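Local coordinates for putative uncharacterized protein (Chaetomium thermophilum, PDB 4XRI) that probably binds a small GTPase and serves as an importin-beta-type transport receptor that carries protein cargo into the nucleus, at residues 706-719 and 756-770. The protein carries 2 engineered substitutions. Sequence-based numbering, arbitrary orientation.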
loop_
_atom_site.group_PDB
_atom_site.type_symbol
_atom_site.label_atom_id
_atom_site.label_comp_id
_atom_site.label_asym_id
_atom_site.label_seq_id
_atom_site.Cartn_x
_atom_site.Cartn_y
_atom_site.Cartn_z
ATOM N N LEU A 706 -8.010 -20.545 -9.424
ATOM C CA LEU A 706 -9.017 -19.933 -10.295
ATOM C C LEU A 706 -8.627 -18.520 -10.700
ATOM O O LEU A 706 -8.539 -18.211 -11.886
ATOM C CB LEU A 706 -10.396 -19.909 -9.625
ATOM C CG LEU A 706 -11.449 -19.176 -10.469
ATOM C CD1 LEU A 706 -12.056 -20.107 -11.506
ATOM C CD2 LEU A 706 -12.526 -18.513 -9.614
ATOM N N ALA A 707 -8.391 -17.670 -9.711
ATOM C CA ALA A 707 -7.971 -16.306 -9.967
ATOM C C ALA A 707 -6.464 -16.215 -10.192
ATOM O O ALA A 707 -5.783 -15.434 -9.520
ATOM C CB ALA A 707 -8.399 -15.401 -8.808
ATOM N N ASN A 708 -5.967 -17.012 -11.142
ATOM C CA ASN A 708 -4.590 -16.928 -11.634
ATOM C C ASN A 708 -4.125 -15.492 -11.793
ATOM O O ASN A 708 -4.673 -14.748 -12.613
ATOM C CB ASN A 708 -4.475 -17.671 -12.978
ATOM C CG ASN A 708 -3.026 -17.891 -13.433
ATOM O OD1 ASN A 708 -2.110 -17.149 -13.079
ATOM N ND2 ASN A 708 -2.825 -18.926 -14.230
ATOM N N GLN A 709 -3.106 -15.123 -11.021
ATOM C CA GLN A 709 -2.627 -13.750 -10.999
ATOM C C GLN A 709 -2.037 -13.313 -12.338
ATOM O O GLN A 709 -1.972 -12.119 -12.634
ATOM C CB GLN A 709 -1.589 -13.574 -9.889
ATOM C CG GLN A 709 -0.240 -14.222 -10.172
ATOM C CD GLN A 709 0.720 -14.112 -9.006
ATOM O OE1 GLN A 709 1.351 -13.075 -8.799
ATOM N NE2 GLN A 709 0.831 -15.183 -8.234
ATOM N N PHE A 710 -1.613 -14.277 -13.146
ATOM C CA PHE A 710 -0.957 -13.969 -14.409
ATOM C C PHE A 710 -1.940 -13.859 -15.571
ATOM O O PHE A 710 -1.596 -13.323 -16.625
ATOM C CB PHE A 710 0.096 -15.032 -14.744
ATOM C CG PHE A 710 1.123 -15.235 -13.667
ATOM C CD1 PHE A 710 2.075 -14.265 -13.403
ATOM C CD2 PHE A 710 1.142 -16.406 -12.929
ATOM C CE1 PHE A 710 3.021 -14.455 -12.413
ATOM C CE2 PHE A 710 2.088 -16.603 -11.939
ATOM C CZ PHE A 710 3.028 -15.626 -11.683
ATOM N N LYS A 711 -3.156 -14.360 -15.379
ATOM C CA LYS A 711 -4.112 -14.477 -16.481
ATOM C C LYS A 711 -4.467 -13.154 -17.192
ATOM O O LYS A 711 -4.485 -13.121 -18.417
ATOM C CB LYS A 711 -5.399 -15.144 -16.000
ATOM C CG LYS A 711 -6.364 -15.489 -17.135
ATOM C CD LYS A 711 -7.608 -16.218 -16.649
ATOM C CE LYS A 711 -7.303 -17.658 -16.284
ATOM N NZ LYS A 711 -8.534 -18.405 -15.927
ATOM N N PRO A 712 -4.734 -12.060 -16.440
ATOM C CA PRO A 712 -5.058 -10.811 -17.148
ATOM C C PRO A 712 -3.988 -10.370 -18.147
ATOM O O PRO A 712 -4.324 -9.987 -19.268
ATOM C CB PRO A 712 -5.188 -9.788 -16.010
ATOM C CG PRO A 712 -5.619 -10.592 -14.840
ATOM C CD PRO A 712 -4.896 -11.901 -14.982
ATOM N N ALA A 713 -2.723 -10.432 -17.747
ATOM C CA ALA A 713 -1.626 -10.036 -18.627
ATOM C C ALA A 713 -1.427 -11.051 -19.751
ATOM O O ALA A 713 -1.024 -10.696 -20.859
ATOM C CB ALA A 713 -0.346 -9.870 -17.834
ATOM N N ILE A 714 -1.716 -12.316 -19.460
ATOM C CA ILE A 714 -1.585 -13.383 -20.451
ATOM C C ILE A 714 -2.605 -13.216 -21.578
ATOM O O ILE A 714 -2.301 -13.445 -22.753
ATOM C CB ILE A 714 -1.752 -14.772 -19.796
ATOM C CG1 ILE A 714 -0.511 -15.119 -18.972
ATOM C CG2 ILE A 714 -1.996 -15.849 -20.841
ATOM C CD1 ILE A 714 -0.643 -16.407 -18.190
ATOM N N LEU A 715 -3.813 -12.796 -21.215
ATOM C CA LEU A 715 -4.865 -12.566 -22.200
ATOM C C LEU A 715 -4.542 -11.357 -23.064
ATOM O O LEU A 715 -4.727 -11.386 -24.279
ATOM C CB LEU A 715 -6.217 -12.379 -21.514
ATOM C CG LEU A 715 -6.659 -13.545 -20.629
ATOM C CD1 LEU A 715 -8.071 -13.322 -20.127
ATOM C CD2 LEU A 715 -6.542 -14.873 -21.372
ATOM N N GLN A 716 -4.054 -10.295 -22.425
ATOM C CA GLN A 716 -3.582 -9.116 -23.145
ATOM C C GLN A 716 -2.494 -9.529 -24.125
ATOM O O GLN A 716 -2.431 -9.044 -25.255
ATOM C CB GLN A 716 -3.050 -8.052 -22.177
ATOM C CG GLN A 716 -2.390 -6.872 -22.867
ATOM C CD GLN A 716 -1.678 -5.942 -21.894
ATOM O OE1 GLN A 716 -2.094 -5.776 -20.745
ATOM N NE2 GLN A 716 -0.594 -5.333 -22.357
ATOM N N CYS A 717 -1.649 -10.450 -23.676
ATOM C CA CYS A 717 -0.567 -10.978 -24.490
ATOM C C CYS A 717 -1.093 -11.725 -25.717
ATOM O O CYS A 717 -0.539 -11.599 -26.813
ATOM C CB CYS A 717 0.308 -11.896 -23.643
ATOM S SG CYS A 717 1.934 -12.178 -24.306
ATOM N N PHE A 718 -2.160 -12.500 -25.522
ATOM C CA PHE A 718 -2.833 -13.187 -26.626
ATOM C C PHE A 718 -3.216 -12.200 -27.720
ATOM O O PHE A 718 -3.083 -12.487 -28.906
ATOM C CB PHE A 718 -4.086 -13.926 -26.138
ATOM C CG PHE A 718 -3.795 -15.188 -25.375
ATOM C CD1 PHE A 718 -2.571 -15.827 -25.493
ATOM C CD2 PHE A 718 -4.757 -15.742 -24.546
ATOM C CE1 PHE A 718 -2.314 -16.991 -24.790
ATOM C CE2 PHE A 718 -4.505 -16.903 -23.843
ATOM C CZ PHE A 718 -3.280 -17.528 -23.964
ATOM N N GLY A 719 -3.692 -11.034 -27.304
ATOM C CA GLY A 719 -4.091 -9.989 -28.226
ATOM C C GLY A 719 -2.929 -9.478 -29.049
ATOM O O GLY A 719 -3.052 -9.289 -30.255
ATOM N N MET A 756 -10.712 -8.711 -5.466
ATOM C CA MET A 756 -11.293 -9.580 -6.480
ATOM C C MET A 756 -12.044 -8.767 -7.529
ATOM O O MET A 756 -12.023 -9.102 -8.713
ATOM C CB MET A 756 -12.222 -10.611 -5.839
ATOM C CG MET A 756 -12.692 -11.690 -6.801
ATOM S SD MET A 756 -11.315 -12.506 -7.631
ATOM C CE MET A 756 -12.183 -13.748 -8.583
ATOM N N ILE A 757 -12.707 -7.703 -7.086
ATOM C CA ILE A 757 -13.366 -6.775 -7.997
ATOM C C ILE A 757 -12.346 -6.166 -8.951
ATOM O O ILE A 757 -12.564 -6.111 -10.162
ATOM C CB ILE A 757 -14.092 -5.650 -7.232
ATOM C CG1 ILE A 757 -15.344 -6.197 -6.543
ATOM C CG2 ILE A 757 -14.460 -4.513 -8.174
ATOM C CD1 ILE A 757 -15.943 -5.244 -5.533
ATOM N N ASP A 758 -11.225 -5.724 -8.393
ATOM C CA ASP A 758 -10.136 -5.175 -9.189
ATOM C C ASP A 758 -9.555 -6.218 -10.135
ATOM O O ASP A 758 -9.253 -5.913 -11.289
ATOM C CB ASP A 758 -9.033 -4.619 -8.285
ATOM C CG ASP A 758 -9.427 -3.316 -7.622
ATOM O OD1 ASP A 758 -10.282 -2.597 -8.182
ATOM O OD2 ASP A 758 -8.878 -3.009 -6.544
ATOM N N TYR A 759 -9.399 -7.443 -9.641
ATOM C CA TYR A 759 -8.846 -8.522 -10.454
ATOM C C TYR A 759 -9.700 -8.787 -11.690
ATOM O O TYR A 759 -9.176 -8.972 -12.790
ATOM C CB TYR A 759 -8.713 -9.807 -9.637
ATOM C CG TYR A 759 -8.282 -10.993 -10.473
ATOM C CD1 TYR A 759 -9.205 -11.940 -10.904
ATOM C CD2 TYR A 759 -6.954 -11.156 -10.848
ATOM C CE1 TYR A 759 -8.816 -13.018 -11.677
ATOM C CE2 TYR A 759 -6.556 -12.233 -11.619
ATOM C CZ TYR A 759 -7.491 -13.160 -12.029
ATOM O OH TYR A 759 -7.099 -14.230 -12.796
ATOM N N VAL A 760 -11.015 -8.799 -11.503
ATOM C CA VAL A 760 -11.949 -9.083 -12.588
ATOM C C VAL A 760 -11.988 -7.936 -13.597
ATOM O O VAL A 760 -12.087 -8.164 -14.804
ATOM C CB VAL A 760 -13.367 -9.354 -12.040
ATOM C CG1 VAL A 760 -14.393 -9.396 -13.165
ATOM C CG2 VAL A 760 -13.385 -10.655 -11.249
ATOM N N ILE A 761 -11.905 -6.704 -13.102
ATOM C CA ILE A 761 -11.799 -5.545 -13.982
ATOM C C ILE A 761 -10.540 -5.660 -14.833
ATOM O O ILE A 761 -10.573 -5.469 -16.048
ATOM C CB ILE A 761 -11.760 -4.222 -13.197
ATOM C CG1 ILE A 761 -13.114 -3.940 -12.546
ATOM C CG2 ILE A 761 -11.375 -3.069 -14.114
ATOM C CD1 ILE A 761 -13.140 -2.650 -11.758
ATOM N N SER A 762 -9.431 -5.991 -14.182
ATOM C CA SER A 762 -8.167 -6.185 -14.876
ATOM C C SER A 762 -8.248 -7.346 -15.862
ATOM O O SER A 762 -7.735 -7.259 -16.978
ATOM C CB SER A 762 -7.039 -6.430 -13.875
ATOM O OG SER A 762 -5.829 -6.736 -14.544
ATOM N N LEU A 763 -8.882 -8.432 -15.433
ATOM C CA LEU A 763 -9.028 -9.621 -16.264
ATOM C C LEU A 763 -9.792 -9.306 -17.544
ATOM O O LEU A 763 -9.392 -9.708 -18.639
ATOM C CB LEU A 763 -9.744 -10.729 -15.488
ATOM C CG LEU A 763 -10.002 -12.039 -16.232
ATOM C CD1 LEU A 763 -8.692 -12.713 -16.588
ATOM C CD2 LEU A 763 -10.869 -12.960 -15.390
ATOM N N ARG A 764 -10.891 -8.576 -17.398
ATOM C CA ARG A 764 -11.757 -8.261 -18.527
ATOM C C ARG A 764 -11.122 -7.234 -19.455
ATOM O O ARG A 764 -11.447 -7.178 -20.641
ATOM C CB ARG A 764 -13.116 -7.775 -18.027
ATOM C CG ARG A 764 -13.918 -8.889 -17.361
ATOM C CD ARG A 764 -15.316 -8.451 -16.969
ATOM N NE ARG A 764 -16.164 -9.611 -16.702
ATOM C CZ ARG A 764 -17.487 -9.566 -16.589
ATOM N NH1 ARG A 764 -18.173 -10.678 -16.357
ATOM N NH2 ARG A 764 -18.124 -8.411 -16.713
ATOM N N GLU A 765 -10.213 -6.429 -18.915
ATOM C CA GLU A 765 -9.352 -5.600 -19.750
ATOM C C GLU A 765 -8.542 -6.510 -20.661
ATOM O O GLU A 765 -8.436 -6.274 -21.866
ATOM C CB GLU A 765 -8.418 -4.730 -18.902
ATOM C CG GLU A 765 -9.084 -3.551 -18.225
ATOM C CD GLU A 765 -8.100 -2.730 -17.412
ATOM O OE1 GLU A 765 -6.884 -2.810 -17.691
ATOM O OE2 GLU A 765 -8.540 -2.012 -16.489
ATOM N N GLY A 766 -7.979 -7.556 -20.065
ATOM C CA GLY A 766 -7.204 -8.545 -20.787
ATOM C C GLY A 766 -8.018 -9.254 -21.849
ATOM O O GLY A 766 -7.575 -9.373 -22.990
ATOM N N ILE A 767 -9.208 -9.718 -21.477
ATOM C CA ILE A 767 -10.093 -10.403 -22.416
ATOM C C ILE A 767 -10.414 -9.528 -23.621
ATOM O O ILE A 767 -10.330 -9.968 -24.767
ATOM C CB ILE A 767 -11.425 -10.821 -21.765
ATOM C CG1 ILE A 767 -11.188 -11.676 -20.520
ATOM C CG2 ILE A 767 -12.275 -11.575 -22.769
ATOM C CD1 ILE A 767 -12.461 -12.020 -19.772
ATOM N N MET A 768 -10.775 -8.279 -23.348
ATOM C CA MET A 768 -11.153 -7.342 -24.399
ATOM C C MET A 768 -9.981 -7.043 -25.327
ATOM O O MET A 768 -10.151 -6.946 -26.540
ATOM C CB MET A 768 -11.687 -6.048 -23.787
ATOM C CG MET A 768 -12.690 -5.322 -24.657
ATOM S SD MET A 768 -14.069 -6.368 -25.149
ATOM C CE MET A 768 -14.639 -6.958 -23.565
ATOM N N ASP A 769 -8.792 -6.906 -24.749
ATOM C CA ASP A 769 -7.578 -6.732 -25.539
ATOM C C ASP A 769 -7.360 -7.944 -26.435
ATOM O O ASP A 769 -7.003 -7.806 -27.605
ATOM C CB ASP A 769 -6.360 -6.516 -24.636
ATOM C CG ASP A 769 -6.403 -5.189 -23.902
ATOM O OD1 ASP A 769 -7.178 -4.300 -24.313
ATOM O OD2 ASP A 769 -5.652 -5.034 -22.919
ATOM N N ALA A 770 -7.577 -9.130 -25.872
ATOM C CA ALA A 770 -7.421 -10.380 -26.604
ATOM C C ALA A 770 -8.355 -10.423 -27.806
ATOM O O ALA A 770 -7.910 -10.637 -28.934
ATOM C CB ALA A 770 -7.674 -11.571 -25.689
HETATM O O HOH W 1 -4.649 -5.363 -20.303
#
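Neighbouring helices of the HEAT-repeat solenoid of importin beta pack nearly parallel here, where Pro712 and Leu715 of helix 711-719 lie on Tyr759, Leu763 and Gly766 of helix 756-770, the axes 12° apart and 6.9 Å at their closest. Two glycines permit so close an approach. At Gly766 a side chain would run into Pro712 O, and the bare CA instead makes a CA-H...O contact with that carbonyl, at 3.6 Å; Gly719 likewise lets its CA come to 3.7 Å from Ala770 CA. Leu715, with CG beside the backbone N (chi1 -58°) and anti to the carbonyl carbon, sets CD1 against Leu763 CD1 and Ile767 CG1, and Ala743 of helix 730-743 touches both Leu715 and Ile767. Proline suits a place near the start of a helix, where a missing N-H costs little, and Pro712 CG rests 3.7 Å from Tyr759 CE2, the two side chains crossing at about a right angle. The phenol then reaches the turn ahead of the helix: Ala707 CB lies over one ring face as a CH-pi contact, and OH donates a very short bond of 2.5 Å to Asn708 O, which also accepts from Lys711 N. A phenylalanine in place of Tyr759 would probably keep the ring packing but leave Asn708 O without its hydroxyl donor, holding the turn less firmly to the helix. Asn708 OD1 accepts Phe710 N at 2.9 Å, a capping bond ahead of the helix. At the partly exposed margin, one water donates to both Gln716 OE1 and Asp769 OD2, the amide and carboxylate planes standing 87° apart.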